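Local coordinates for DNA topoisomerase 2-associated protein PAT1 (Saccharomyces cerevisiae, PDB 5LMG), which activates mRNA decapping and represses translation in yeast, its C-terminal domain binding the decapping enzyme Dcp2 directly, at residues L246-N260 against M272-L284. The protein carries 2 engineered substitutions. Sequence-based numbering, arbitrary orientation.
Engineered in segment 272-284: Ala279 (natural residue Gln). With EDO (1,2-ethanediol), chain H; EDO (1,2-ethanediol), chain K.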
loop_
_atom_site.group_PDB
_atom_site.type_symbol
_atom_site.label_atom_id
_atom_site.label_comp_id
_atom_site.label_asym_id
_atom_site.label_seq_id
_atom_site.Cartn_x
_atom_site.Cartn_y
_atom_site.Cartn_z
ATOM N N LEU A 246 -7.886 4.311 -13.483
ATOM C CA LEU A 246 -6.930 5.291 -12.955
ATOM C C LEU A 246 -6.616 6.455 -13.873
ATOM O O LEU A 246 -6.196 7.512 -13.384
ATOM C CB LEU A 246 -5.607 4.599 -12.577
ATOM C CG LEU A 246 -5.662 3.619 -11.411
ATOM C CD1 LEU A 246 -4.354 2.848 -11.291
ATOM C CD2 LEU A 246 -6.011 4.329 -10.124
ATOM N N GLU A 247 -6.781 6.266 -15.201
ATOM C CA GLU A 247 -6.460 7.275 -16.205
ATOM C C GLU A 247 -7.124 8.611 -15.910
ATOM O O GLU A 247 -8.298 8.636 -15.539
ATOM C CB GLU A 247 -6.816 6.759 -17.606
ATOM C CG GLU A 247 -6.081 7.489 -18.708
ATOM C CD GLU A 247 -6.350 6.921 -20.087
ATOM O OE1 GLU A 247 -7.311 6.129 -20.232
ATOM O OE2 GLU A 247 -5.622 7.295 -21.034
ATOM N N SER A 248 -6.343 9.708 -16.028
ATOM C CA SER A 248 -6.696 11.116 -15.718
ATOM C C SER A 248 -6.789 11.415 -14.186
ATOM O O SER A 248 -7.008 12.572 -13.807
ATOM C CB SER A 248 -7.958 11.571 -16.454
ATOM O OG SER A 248 -9.129 11.202 -15.744
ATOM N N LYS A 249 -6.603 10.383 -13.315
ATOM C CA LYS A 249 -6.675 10.499 -11.852
ATOM C C LYS A 249 -5.378 10.048 -11.127
ATOM O O LYS A 249 -5.363 10.020 -9.897
ATOM C CB LYS A 249 -7.899 9.717 -11.318
ATOM C CG LYS A 249 -9.248 10.271 -11.790
ATOM C CD LYS A 249 -10.390 9.263 -11.680
ATOM C CE LYS A 249 -10.499 8.348 -12.881
ATOM N NZ LYS A 249 -11.695 7.468 -12.805
ATOM N N ILE A 250 -4.296 9.713 -11.885
ATOM C CA ILE A 250 -3.004 9.234 -11.358
ATOM C C ILE A 250 -2.375 10.221 -10.332
ATOM O O ILE A 250 -1.850 9.773 -9.311
ATOM C CB ILE A 250 -2.006 8.825 -12.490
ATOM C CG1 ILE A 250 -2.567 7.629 -13.310
ATOM C CG2 ILE A 250 -0.611 8.465 -11.928
ATOM C CD1 ILE A 250 -1.917 7.413 -14.753
ATOM N N GLN A 251 -2.465 11.542 -10.580
ATOM C CA GLN A 251 -1.935 12.578 -9.682
ATOM C C GLN A 251 -2.585 12.544 -8.265
ATOM O O GLN A 251 -1.923 12.901 -7.281
ATOM C CB GLN A 251 -2.042 13.970 -10.351
ATOM C CG GLN A 251 -2.107 15.193 -9.417
ATOM C CD GLN A 251 -0.790 15.527 -8.752
ATOM O OE1 GLN A 251 0.225 15.789 -9.413
ATOM N NE2 GLN A 251 -0.799 15.601 -7.426
ATOM N N LEU A 252 -3.842 12.050 -8.164
ATOM C CA LEU A 252 -4.591 11.971 -6.895
ATOM C C LEU A 252 -3.978 11.002 -5.859
ATOM O O LEU A 252 -4.387 11.003 -4.699
ATOM C CB LEU A 252 -6.077 11.657 -7.138
ATOM C CG LEU A 252 -6.865 12.624 -8.044
ATOM C CD1 LEU A 252 -8.317 12.176 -8.156
ATOM C CD2 LEU A 252 -6.800 14.079 -7.532
ATOM N N ILE A 253 -2.984 10.202 -6.265
ATOM C CA ILE A 253 -2.268 9.303 -5.362
ATOM C C ILE A 253 -1.333 10.112 -4.419
ATOM O O ILE A 253 -0.965 9.609 -3.360
ATOM C CB ILE A 253 -1.547 8.145 -6.107
ATOM C CG1 ILE A 253 -0.270 8.629 -6.840
ATOM C CG2 ILE A 253 -2.505 7.377 -7.049
ATOM C CD1 ILE A 253 0.533 7.526 -7.535
ATOM N N PHE A 254 -0.966 11.361 -4.811
ATOM C CA PHE A 254 -0.119 12.266 -4.012
ATOM C C PHE A 254 -1.054 13.119 -3.127
ATOM O O PHE A 254 -1.837 13.899 -3.672
ATOM C CB PHE A 254 0.757 13.154 -4.920
ATOM C CG PHE A 254 1.837 12.420 -5.680
ATOM C CD1 PHE A 254 1.563 11.813 -6.902
ATOM C CD2 PHE A 254 3.133 12.336 -5.173
ATOM C CE1 PHE A 254 2.567 11.127 -7.604
ATOM C CE2 PHE A 254 4.140 11.665 -5.880
ATOM C CZ PHE A 254 3.853 11.075 -7.101
ATOM N N PRO A 255 -1.043 12.935 -1.779
ATOM C CA PRO A 255 -1.973 13.698 -0.918
ATOM C C PRO A 255 -1.703 15.204 -0.877
ATOM O O PRO A 255 -0.564 15.612 -1.150
ATOM C CB PRO A 255 -1.785 13.066 0.475
ATOM C CG PRO A 255 -1.083 11.773 0.233
ATOM C CD PRO A 255 -0.218 12.020 -0.973
ATOM N N PRO A 256 -2.718 16.043 -0.535
ATOM C CA PRO A 256 -2.470 17.490 -0.434
ATOM C C PRO A 256 -1.463 17.815 0.661
ATOM O O PRO A 256 -1.253 17.028 1.591
ATOM C CB PRO A 256 -3.846 18.087 -0.099
ATOM C CG PRO A 256 -4.828 16.991 -0.305
ATOM C CD PRO A 256 -4.101 15.713 -0.142
ATOM N N ARG A 257 -0.828 18.970 0.526
ATOM C CA ARG A 257 0.185 19.452 1.445
ATOM C C ARG A 257 -0.324 19.659 2.870
ATOM O O ARG A 257 0.419 19.422 3.823
ATOM C CB ARG A 257 0.749 20.745 0.890
ATOM C CG ARG A 257 2.264 20.813 0.884
ATOM C CD ARG A 257 2.807 21.384 2.174
ATOM N NE ARG A 257 1.977 22.474 2.686
ATOM C CZ ARG A 257 2.344 23.300 3.654
ATOM N NH1 ARG A 257 1.518 24.252 4.069
ATOM N NH2 ARG A 257 3.526 23.162 4.243
ATOM N N GLU A 258 -1.585 20.103 3.018
ATOM C CA GLU A 258 -2.213 20.323 4.328
ATOM C C GLU A 258 -2.326 18.988 5.078
ATOM O O GLU A 258 -2.132 18.943 6.297
ATOM C CB GLU A 258 -3.575 21.061 4.244
ATOM C CG GLU A 258 -4.216 21.182 2.864
ATOM C CD GLU A 258 -3.513 22.084 1.863
ATOM O OE1 GLU A 258 -3.427 23.311 2.103
ATOM O OE2 GLU A 258 -3.021 21.548 0.844
ATOM N N TYR A 259 -2.569 17.885 4.322
ATOM C CA TYR A 259 -2.623 16.539 4.871
ATOM C C TYR A 259 -1.227 16.114 5.319
ATOM O O TYR A 259 -1.082 15.676 6.464
ATOM C CB TYR A 259 -3.188 15.567 3.844
ATOM C CG TYR A 259 -3.300 14.138 4.317
ATOM C CD1 TYR A 259 -4.386 13.720 5.082
ATOM C CD2 TYR A 259 -2.369 13.180 3.925
ATOM C CE1 TYR A 259 -4.535 12.389 5.459
ATOM C CE2 TYR A 259 -2.524 11.838 4.269
ATOM C CZ TYR A 259 -3.621 11.445 5.018
ATOM O OH TYR A 259 -3.779 10.129 5.358
ATOM N N ASN A 260 -0.206 16.273 4.445
ATOM C CA ASN A 260 1.187 15.928 4.765
ATOM C C ASN A 260 1.661 16.618 6.045
ATOM O O ASN A 260 2.182 15.949 6.943
ATOM C CB ASN A 260 2.123 16.260 3.601
ATOM C CG ASN A 260 1.933 15.416 2.366
ATOM O OD1 ASN A 260 1.318 14.343 2.387
ATOM N ND2 ASN A 260 2.483 15.883 1.257
ATOM N N MET A 272 7.773 14.150 4.467
ATOM C CA MET A 272 6.719 13.146 4.334
ATOM C C MET A 272 7.282 11.962 3.542
ATOM O O MET A 272 7.874 12.170 2.484
ATOM C CB MET A 272 5.482 13.745 3.641
ATOM C CG MET A 272 4.274 12.838 3.650
ATOM S SD MET A 272 3.471 12.763 5.270
ATOM C CE MET A 272 1.960 11.962 4.820
ATOM N N ASP A 273 7.164 10.737 4.083
ATOM C CA ASP A 273 7.655 9.539 3.393
ATOM C C ASP A 273 6.681 9.184 2.258
ATOM O O ASP A 273 5.545 8.774 2.516
ATOM C CB ASP A 273 7.841 8.357 4.363
ATOM C CG ASP A 273 8.659 7.188 3.827
ATOM O OD1 ASP A 273 8.819 7.084 2.589
ATOM O OD2 ASP A 273 9.115 6.360 4.645
ATOM N N GLU A 274 7.128 9.379 1.005
ATOM C CA GLU A 274 6.309 9.085 -0.170
ATOM C C GLU A 274 6.883 7.942 -1.022
ATOM O O GLU A 274 6.464 7.765 -2.182
ATOM C CB GLU A 274 6.036 10.363 -0.992
ATOM C CG GLU A 274 5.108 11.322 -0.257
ATOM C CD GLU A 274 4.419 12.418 -1.047
ATOM O OE1 GLU A 274 4.994 12.892 -2.051
ATOM O OE2 GLU A 274 3.322 12.846 -0.620
ATOM N N ALA A 275 7.795 7.127 -0.420
ATOM C CA ALA A 275 8.430 5.960 -1.057
ATOM C C ALA A 275 7.406 4.965 -1.600
ATOM O O ALA A 275 7.581 4.479 -2.718
ATOM C CB ALA A 275 9.383 5.266 -0.096
ATOM N N TYR A 276 6.312 4.713 -0.838
ATOM C CA TYR A 276 5.215 3.819 -1.236
ATOM C C TYR A 276 4.479 4.331 -2.511
ATOM O O TYR A 276 3.902 3.520 -3.234
ATOM C CB TYR A 276 4.217 3.619 -0.071
ATOM C CG TYR A 276 3.332 4.815 0.204
ATOM C CD1 TYR A 276 3.825 5.932 0.873
ATOM C CD2 TYR A 276 1.996 4.827 -0.196
ATOM C CE1 TYR A 276 3.023 7.049 1.105
ATOM C CE2 TYR A 276 1.183 5.938 0.036
ATOM C CZ TYR A 276 1.699 7.041 0.701
ATOM O OH TYR A 276 0.926 8.147 0.942
ATOM N N ILE A 277 4.473 5.663 -2.757
ATOM C CA ILE A 277 3.828 6.243 -3.950
ATOM C C ILE A 277 4.675 5.918 -5.176
ATOM O O ILE A 277 4.136 5.463 -6.187
ATOM C CB ILE A 277 3.542 7.771 -3.819
ATOM C CG1 ILE A 277 2.619 8.073 -2.616
ATOM C CG2 ILE A 277 2.952 8.318 -5.129
ATOM C CD1 ILE A 277 2.462 9.559 -2.233
ATOM N N TRP A 278 6.006 6.165 -5.078
ATOM C CA TRP A 278 6.940 5.882 -6.174
ATOM C C TRP A 278 7.065 4.380 -6.421
ATOM O O TRP A 278 7.290 3.996 -7.562
ATOM C CB TRP A 278 8.307 6.562 -5.950
ATOM C CG TRP A 278 8.213 8.061 -5.877
ATOM C CD1 TRP A 278 8.265 8.828 -4.747
ATOM C CD2 TRP A 278 7.923 8.960 -6.963
ATOM N NE1 TRP A 278 8.058 10.152 -5.064
ATOM C CE2 TRP A 278 7.825 10.260 -6.416
ATOM C CE3 TRP A 278 7.734 8.793 -8.350
ATOM C CZ2 TRP A 278 7.581 11.392 -7.211
ATOM C CZ3 TRP A 278 7.461 9.909 -9.132
ATOM C CH2 TRP A 278 7.384 11.191 -8.565
ATOM N N ALA A 279 6.877 3.535 -5.371
ATOM C CA ALA A 279 6.899 2.066 -5.493
ATOM C C ALA A 279 5.669 1.610 -6.290
ATOM O O ALA A 279 5.796 0.768 -7.180
ATOM C CB ALA A 279 6.939 1.406 -4.122
ATOM N N PHE A 280 4.500 2.213 -6.018
ATOM C CA PHE A 280 3.285 1.942 -6.778
ATOM C C PHE A 280 3.477 2.331 -8.257
ATOM O O PHE A 280 3.152 1.529 -9.132
ATOM C CB PHE A 280 2.062 2.681 -6.193
ATOM C CG PHE A 280 0.869 2.694 -7.132
ATOM C CD1 PHE A 280 0.049 1.573 -7.262
ATOM C CD2 PHE A 280 0.583 3.816 -7.905
ATOM C CE1 PHE A 280 -1.042 1.578 -8.141
ATOM C CE2 PHE A 280 -0.491 3.813 -8.802
ATOM C CZ PHE A 280 -1.308 2.696 -8.907
ATOM N N LEU A 281 4.007 3.559 -8.520
ATOM C CA LEU A 281 4.222 4.079 -9.877
ATOM C C LEU A 281 5.209 3.221 -10.653
ATOM O O LEU A 281 5.033 3.054 -11.846
ATOM C CB LEU A 281 4.675 5.548 -9.861
ATOM C CG LEU A 281 3.633 6.603 -9.477
ATOM C CD1 LEU A 281 4.291 7.957 -9.249
ATOM C CD2 LEU A 281 2.534 6.738 -10.555
ATOM N N ALA A 282 6.238 2.669 -9.961
ATOM C CA ALA A 282 7.253 1.796 -10.548
ATOM C C ALA A 282 6.595 0.481 -10.979
ATOM O O ALA A 282 6.826 0.036 -12.104
ATOM C CB ALA A 282 8.372 1.532 -9.548
ATOM N N SER A 283 5.722 -0.104 -10.129
ATOM C CA SER A 283 5.040 -1.358 -10.485
ATOM C C SER A 283 4.011 -1.156 -11.603
ATOM O O SER A 283 3.904 -2.016 -12.487
ATOM C CB SER A 283 4.425 -2.033 -9.263
ATOM O OG SER A 283 3.301 -1.308 -8.796
ATOM N N LEU A 284 3.308 0.002 -11.606
ATOM C CA LEU A 284 2.322 0.346 -12.646
ATOM C C LEU A 284 3.035 0.505 -13.999
ATOM O O LEU A 284 2.612 -0.116 -14.978
ATOM C CB LEU A 284 1.535 1.624 -12.254
ATOM C CG LEU A 284 0.338 2.048 -13.143
ATOM C CD1 LEU A 284 -0.853 1.074 -13.039
ATOM C CD2 LEU A 284 -0.096 3.467 -12.813
HETATM C C1 EDO H . 3.582 16.477 -2.844
HETATM O O1 EDO H . 4.445 15.504 -3.415
HETATM C C2 EDO H . 2.137 15.927 -2.825
HETATM O O2 EDO H . 1.989 14.856 -1.885
HETATM C C1 EDO K . -1.009 8.437 5.723
HETATM O O1 EDO K . -2.272 8.024 6.213
HETATM C C2 EDO K . 0.102 7.954 6.674
HETATM O O2 EDO K . 1.348 8.413 6.173
#
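Phe254 meets Ile277 and Trp278 where the chain leaves the 3-10 turn 250-253 and packs on helix 275-286, in the mainly helical C-terminal domain of Pat1. Phe254 is the aromatic centre of the contact. Ile277 CG2 lies over one face of its ring, a CH-pi contact 3.6 Å from the centroid, while the ring edge meets the six-membered ring of Trp278 in a T-shaped stack, planes at 66°. A flat ring suits this place because face and edge both find partners; an alanine here would probably leave the Trp278 face without its edge-on partner and open a gap beside Leu281 CD1.

Aliphatic side chains extend the packing. Ile253 takes the crowded position, CG1 between backbone N and carbonyl carbon (chi1 75°), which carries CD1 to 3.5 Å from Ile277 CG2; beta-branching lets Ile277 offer this one methyl to both Ile253 and Phe254. Farther along, Leu246 CD1 meets the Phe280 edge, 3.9 Å from CZ.

Polar groups gather near the helix start, where Glu274, at the N-cap position, turns its carboxylate to one of two 1,2-ethanediol molecules, OE2 2.7 Å from O2, which takes a weak bond from Asn260 ND2. Asn260 OD1, buried without a polar partner, rests 3.5 Å from Met272 CE.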